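Local structure of cyclin-dependent kinase inhibitor 3 (Homo sapiens, 1FPZ) at residues Q41-C46 with T136-Y141; I72-V77 with G100-H105. The protein removes phosphate from phosphotyrosine and phosphoserine substrates and dephosphorylates an activating phosphothreonine of the cell-cycle kinase CDK2 in a cyclin-dependent manner. The protein carries 1 engineered substitution. All coordinates share one frame; numbering follows the deposited sequence.

How the contacts relate
Contacts 1 and 2 belong to one five-stranded mixed sheet and adjoin in it: strand 136-139 of contact 1 runs next to and parallel with strand 74-77 of contact 2. Their centres are about 10 Å apart. F76 probably joins them by two backbone hydrogen bonds, L137 O to F76 N at 2.9 Å and F76 O to H139 N at 2.9 Å, while T136 CG2 packs on F76 CE1 at 3.6 Å. In sequence, contact 2 is nested inside the chain loop that contact 1 closes. The engineered S140, at the predicted nucleophile position, follows strand 136-139; its side chain lies about 4 Å from a bound sulfate. The side chain of V77 in contact 2 is about 7 Å from the side chain of S140.

Contact 1: Q41-C46 with T136-Y141; sequences QFLGLC and TLIHSY. Engineered in segment 136-141: S140 (natural residue Cys).
T136 lies beside L43 and G44 where the parallel strands 42-46 and 136-139 begin to run together. Its O accepts G44 N at 3.1 Å, in the carbonyl plane, and a water bridges T136 N and F42 O. OG1 turns to the backbone O of R134, while CG2 faces L43 CD1. L137 stands opposite G44, which offers no side chain, and its CD1 instead meets C46 SG at 3.5 Å. I138 is gripped through its backbone: its N donates to G44 O at 2.7 Å, and its O takes a weak bond from C46 N and a CA-H contact from L45 CA. With chi1 at 83°, CG1 sits between the backbone N and the carbonyl carbon and lies 3.5 Å from L45 CG, the two side chains side by side. CG2, the other branch, touches L43 CD1 at 3.8 Å, and the two side chains cross at about a right angle. An alanine at I138 would probably open a gap in this buried face, L43 CD1 losing CG2 and L45 CG losing CG1 and CD1. H139 brings its CB to 3.4 Å from C46 SG, and the sulfur lies oblique to the imidazole. S140, engineered in place of the predicted nucleophilic cysteine, begins the turn towards R146. A central strand running straight into this loop is characteristic of the phosphate-binding signature loop (HCX5R) of protein-tyrosine phosphatases.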
loop_
_atom_site.group_PDB
_atom_site.type_symbol
_atom_site.label_atom_id
_atom_site.label_comp_id
_atom_site.label_asym_id
_atom_site.label_seq_id
_atom_site.Cartn_x
_atom_site.Cartn_y
_atom_site.Cartn_z
ATOM N N GLN A 41 15.974 3.247 -0.236
ATOM C CA GLN A 41 14.780 3.321 0.616
ATOM C C GLN A 41 14.019 2.009 0.808
ATOM O O GLN A 41 14.180 1.062 0.034
ATOM C CB GLN A 41 13.798 4.364 0.041
ATOM C CG GLN A 41 14.190 5.848 0.208
ATOM C CD GLN A 41 13.636 6.500 1.492
ATOM O OE1 GLN A 41 12.415 6.719 1.641
ATOM N NE2 GLN A 41 14.536 6.812 2.422
ATOM N N PHE A 42 13.178 1.997 1.847
ATOM C CA PHE A 42 12.329 0.864 2.202
ATOM C C PHE A 42 10.885 1.353 2.180
ATOM O O PHE A 42 10.610 2.503 2.525
ATOM C CB PHE A 42 12.635 0.361 3.623
ATOM C CG PHE A 42 13.775 -0.609 3.697
ATOM C CD1 PHE A 42 15.083 -0.174 3.558
ATOM C CD2 PHE A 42 13.532 -1.967 3.843
ATOM C CE1 PHE A 42 16.152 -1.095 3.559
ATOM C CE2 PHE A 42 14.570 -2.872 3.841
ATOM C CZ PHE A 42 15.883 -2.440 3.697
ATOM N N LEU A 43 9.963 0.485 1.797
ATOM C CA LEU A 43 8.561 0.853 1.767
ATOM C C LEU A 43 7.815 0.012 2.789
ATOM O O LEU A 43 7.940 -1.215 2.796
ATOM C CB LEU A 43 7.990 0.591 0.376
ATOM C CG LEU A 43 6.489 0.868 0.217
ATOM C CD1 LEU A 43 6.148 2.311 0.559
ATOM C CD2 LEU A 43 6.130 0.569 -1.215
ATOM N N GLY A 44 7.033 0.655 3.648
ATOM C CA GLY A 44 6.279 -0.099 4.645
ATOM C C GLY A 44 4.868 -0.517 4.246
ATOM O O GLY A 44 4.171 0.225 3.571
ATOM N N LEU A 45 4.451 -1.720 4.648
ATOM C CA LEU A 45 3.108 -2.245 4.368
ATOM C C LEU A 45 2.511 -2.799 5.659
ATOM O O LEU A 45 3.246 -3.241 6.557
ATOM C CB LEU A 45 3.122 -3.361 3.323
ATOM C CG LEU A 45 3.040 -3.045 1.820
ATOM C CD1 LEU A 45 4.428 -2.766 1.258
ATOM C CD2 LEU A 45 2.436 -4.228 1.085
ATOM N N CYS A 46 1.180 -2.778 5.758
ATOM C CA CYS A 46 0.514 -3.267 6.963
ATOM C C CYS A 46 -0.973 -3.503 6.769
ATOM O O CYS A 46 -1.517 -3.280 5.691
ATOM C CB CYS A 46 0.706 -2.278 8.114
ATOM S SG CYS A 46 -0.241 -0.735 7.959
ATOM N N THR A 136 7.553 6.405 4.217
ATOM C CA THR A 136 6.234 6.071 3.694
ATOM C C THR A 136 5.675 4.680 4.037
ATOM O O THR A 136 6.364 3.668 3.941
ATOM C CB THR A 136 6.259 6.229 2.191
ATOM O OG1 THR A 136 6.663 7.561 1.884
ATOM C CG2 THR A 136 4.901 5.952 1.577
ATOM N N LEU A 137 4.391 4.646 4.380
ATOM C CA LEU A 137 3.686 3.422 4.740
ATOM C C LEU A 137 2.386 3.245 3.917
ATOM O O LEU A 137 1.657 4.225 3.693
ATOM C CB LEU A 137 3.331 3.502 6.211
ATOM C CG LEU A 137 2.038 2.849 6.647
ATOM C CD1 LEU A 137 2.241 1.353 6.721
ATOM C CD2 LEU A 137 1.614 3.445 8.005
ATOM N N ILE A 138 2.081 2.009 3.481
ATOM C CA ILE A 138 0.852 1.777 2.716
ATOM C C ILE A 138 0.048 0.633 3.320
ATOM O O ILE A 138 0.607 -0.312 3.848
ATOM C CB ILE A 138 1.141 1.486 1.212
ATOM C CG1 ILE A 138 1.505 0.009 0.981
ATOM C CG2 ILE A 138 2.318 2.336 0.755
ATOM C CD1 ILE A 138 1.958 -0.285 -0.420
ATOM N N HIS A 139 -1.273 0.722 3.257
ATOM C CA HIS A 139 -2.083 -0.343 3.809
ATOM C C HIS A 139 -3.453 -0.464 3.181
ATOM O O HIS A 139 -4.018 0.490 2.658
ATOM C CB HIS A 139 -2.255 -0.153 5.317
ATOM C CG HIS A 139 -3.455 0.666 5.702
ATOM N ND1 HIS A 139 -4.746 0.289 5.392
ATOM C CD2 HIS A 139 -3.561 1.811 6.415
ATOM C CE1 HIS A 139 -5.595 1.162 5.902
ATOM N NE2 HIS A 139 -4.901 2.098 6.527
ATOM N N SER A 140 -3.976 -1.669 3.272
ATOM C CA SER A 140 -5.285 -2.040 2.783
ATOM C C SER A 140 -6.059 -2.504 4.022
ATOM O O SER A 140 -6.004 -1.879 5.077
ATOM C CB SER A 140 -5.139 -3.205 1.826
ATOM O OG SER A 140 -5.265 -2.770 0.504
ATOM N N TYR A 141 -6.767 -3.614 3.878
ATOM C CA TYR A 141 -7.500 -4.188 4.994
ATOM C C TYR A 141 -6.527 -5.138 5.704
ATOM O O TYR A 141 -6.234 -4.969 6.889
ATOM C CB TYR A 141 -8.727 -4.951 4.479
ATOM C CG TYR A 141 -9.475 -5.658 5.588
ATOM C CD1 TYR A 141 -10.118 -6.874 5.356
ATOM C CD2 TYR A 141 -9.467 -5.147 6.894
ATOM C CE1 TYR A 141 -10.727 -7.579 6.400
ATOM C CE2 TYR A 141 -10.074 -5.838 7.945
ATOM C CZ TYR A 141 -10.696 -7.056 7.691
ATOM O OH TYR A 141 -11.234 -7.765 8.739
HETATM O O HOH W 1 9.697 4.742 3.844
#

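Contact 2: I72-V77 with G100-H105; sequences IQDIFV and GIITHH
The rings of F76 and H104 form an offset stack, with centroids 3.9 Å apart and planes only 1° from parallel. H104 CG lies over the centre of the F76 face, and F76 CZ over the centre of the imidazole; H104 CB adds a CH-pi contact to the same phenyl face. At the imidazole edge, in its plane, lie I75 O and the carboxylate carbon of D74. These residues sit on adjacent parallel strands, 74-77 and 102-105, one of the sheet's two outermost strands, joined by a beta-alpha-beta crossover through helices 81-86 and 92-98. Helix 116-131 covers the face of the sheet that carries D74, F76 and H104, with E125, L126 and C129 touching F76.

H104 NE2 donates to D74 OD2 at 2.9 Å, almost in the ring plane and onto the anti lone pair of that oxygen. D74 CG, anti to its carbonyl carbon (chi1 -69°), carries the carboxylate alongside I102. OD1 forms a salt bridge with R134, and H104 ND1 bonds to E125. Held by a carboxylate at each nitrogen, the imidazole is fixed in its rotation and would probably be inclined to carry a positive charge.

The backbone pairing is regular. Q73 O accepts I102 N, I102 O accepts I75 N, I75 O accepts H104 N at 2.9 Å, and H104 O accepts V77 N from above the carbonyl plane. On the opposite face of the sheet, V77 CG1 meets H105 CD2 at 3.9 Å, while H105 NE2 bonds to C79 O. Two carbon pairs between I75 and I101 are closer than usual van der Waals contact: I101 CG2 fits against the CG1-CD1 branch of I75, 3.5 Å from I75 CG1 and equally close to I75 CD1.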
loop_
_atom_site.group_PDB
_atom_site.type_symbol
_atom_site.label_atom_id
_atom_site.label_comp_id
_atom_site.label_asym_id
_atom_site.label_seq_id
_atom_site.Cartn_x
_atom_site.Cartn_y
_atom_site.Cartn_z
ATOM N N ILE A 72 6.553 7.854 10.644
ATOM C CA ILE A 72 5.758 7.741 9.434
ATOM C C ILE A 72 5.390 9.150 9.005
ATOM O O ILE A 72 4.828 9.909 9.785
ATOM C CB ILE A 72 4.454 6.984 9.689
ATOM C CG1 ILE A 72 4.738 5.641 10.368
ATOM C CG2 ILE A 72 3.707 6.798 8.378
ATOM C CD1 ILE A 72 5.601 4.707 9.568
ATOM N N GLN A 73 5.685 9.500 7.765
ATOM C CA GLN A 73 5.372 10.838 7.289
ATOM C C GLN A 73 4.195 10.875 6.319
ATOM O O GLN A 73 3.395 11.806 6.326
ATOM C CB GLN A 73 6.595 11.436 6.613
ATOM C CG GLN A 73 7.889 11.125 7.323
ATOM C CD GLN A 73 8.918 12.184 7.078
ATOM O OE1 GLN A 73 8.899 13.229 7.722
ATOM N NE2 GLN A 73 9.812 11.938 6.122
ATOM N N ASP A 74 4.115 9.863 5.471
ATOM C CA ASP A 74 3.042 9.750 4.493
ATOM C C ASP A 74 2.434 8.356 4.543
ATOM O O ASP A 74 3.177 7.379 4.589
ATOM C CB ASP A 74 3.595 10.000 3.093
ATOM C CG ASP A 74 4.010 11.436 2.870
ATOM O OD1 ASP A 74 4.936 11.915 3.560
ATOM O OD2 ASP A 74 3.412 12.088 1.990
ATOM N N ILE A 75 1.096 8.258 4.527
ATOM C CA ILE A 75 0.383 6.962 4.544
ATOM C C ILE A 75 -0.592 6.822 3.357
ATOM O O ILE A 75 -1.375 7.726 3.120
ATOM C CB ILE A 75 -0.449 6.778 5.827
ATOM C CG1 ILE A 75 0.461 6.802 7.047
ATOM C CG2 ILE A 75 -1.185 5.438 5.798
ATOM C CD1 ILE A 75 -0.301 6.812 8.319
ATOM N N PHE A 76 -0.539 5.709 2.618
ATOM C CA PHE A 76 -1.446 5.488 1.488
ATOM C C PHE A 76 -2.484 4.452 1.905
ATOM O O PHE A 76 -2.142 3.356 2.350
ATOM C CB PHE A 76 -0.714 4.973 0.239
ATOM C CG PHE A 76 0.199 5.994 -0.406
ATOM C CD1 PHE A 76 1.322 6.483 0.267
ATOM C CD2 PHE A 76 -0.059 6.444 -1.692
ATOM C CE1 PHE A 76 2.182 7.408 -0.355
ATOM C CE2 PHE A 76 0.789 7.370 -2.316
ATOM C CZ PHE A 76 1.903 7.845 -1.651
ATOM N N VAL A 77 -3.750 4.804 1.730
ATOM C CA VAL A 77 -4.851 3.945 2.128
ATOM C C VAL A 77 -5.659 3.471 0.939
ATOM O O VAL A 77 -6.168 4.299 0.176
ATOM C CB VAL A 77 -5.783 4.692 3.075
ATOM C CG1 VAL A 77 -6.975 3.806 3.456
ATOM C CG2 VAL A 77 -5.005 5.135 4.307
ATOM N N GLY A 100 -0.620 14.987 11.973
ATOM C CA GLY A 100 0.440 15.502 11.122
ATOM C C GLY A 100 0.965 14.572 10.032
ATOM O O GLY A 100 2.034 14.811 9.457
ATOM N N ILE A 101 0.229 13.508 9.738
ATOM C CA ILE A 101 0.655 12.550 8.706
ATOM C C ILE A 101 -0.007 12.920 7.379
ATOM O O ILE A 101 -1.197 13.164 7.374
ATOM C CB ILE A 101 0.171 11.125 9.053
ATOM C CG1 ILE A 101 0.639 10.720 10.450
ATOM C CG2 ILE A 101 0.660 10.127 7.985
ATOM C CD1 ILE A 101 0.120 9.330 10.878
ATOM N N ILE A 102 0.715 12.968 6.263
ATOM C CA ILE A 102 0.025 13.274 5.011
ATOM C C ILE A 102 -0.644 11.981 4.544
ATOM O O ILE A 102 -0.008 10.933 4.423
ATOM C CB ILE A 102 0.941 13.768 3.911
ATOM C CG1 ILE A 102 1.734 14.975 4.400
ATOM C CG2 ILE A 102 0.126 14.111 2.676
ATOM C CD1 ILE A 102 2.823 14.583 5.404
ATOM N N THR A 103 -1.945 12.088 4.307
ATOM C CA THR A 103 -2.806 10.990 3.932
ATOM C C THR A 103 -3.182 10.959 2.440
ATOM O O THR A 103 -3.742 11.915 1.916
ATOM C CB THR A 103 -4.081 11.067 4.818
ATOM O OG1 THR A 103 -3.703 10.878 6.195
ATOM C CG2 THR A 103 -5.093 10.003 4.453
ATOM N N HIS A 104 -2.863 9.837 1.786
ATOM C CA HIS A 104 -3.138 9.598 0.359
ATOM C C HIS A 104 -4.224 8.527 0.218
ATOM O O HIS A 104 -3.936 7.316 0.139
ATOM C CB HIS A 104 -1.865 9.082 -0.312
ATOM C CG HIS A 104 -0.654 9.952 -0.069
ATOM N ND1 HIS A 104 -0.135 10.792 -1.032
ATOM C CD2 HIS A 104 0.174 10.050 0.998
ATOM C CE1 HIS A 104 0.969 11.356 -0.578
ATOM N NE2 HIS A 104 1.180 10.920 0.654
ATOM N N HIS A 105 -5.482 8.937 0.181
ATOM C CA HIS A 105 -6.533 7.938 0.064
ATOM C C HIS A 105 -6.884 7.626 -1.400
ATOM O O HIS A 105 -7.382 8.486 -2.118
ATOM C CB HIS A 105 -7.785 8.412 0.790
ATOM C CG HIS A 105 -8.916 7.428 0.742
ATOM N ND1 HIS A 105 -10.218 7.800 0.471
ATOM C CD2 HIS A 105 -8.939 6.089 0.939
ATOM C CE1 HIS A 105 -10.991 6.730 0.502
ATOM N NE2 HIS A 105 -10.241 5.681 0.784
#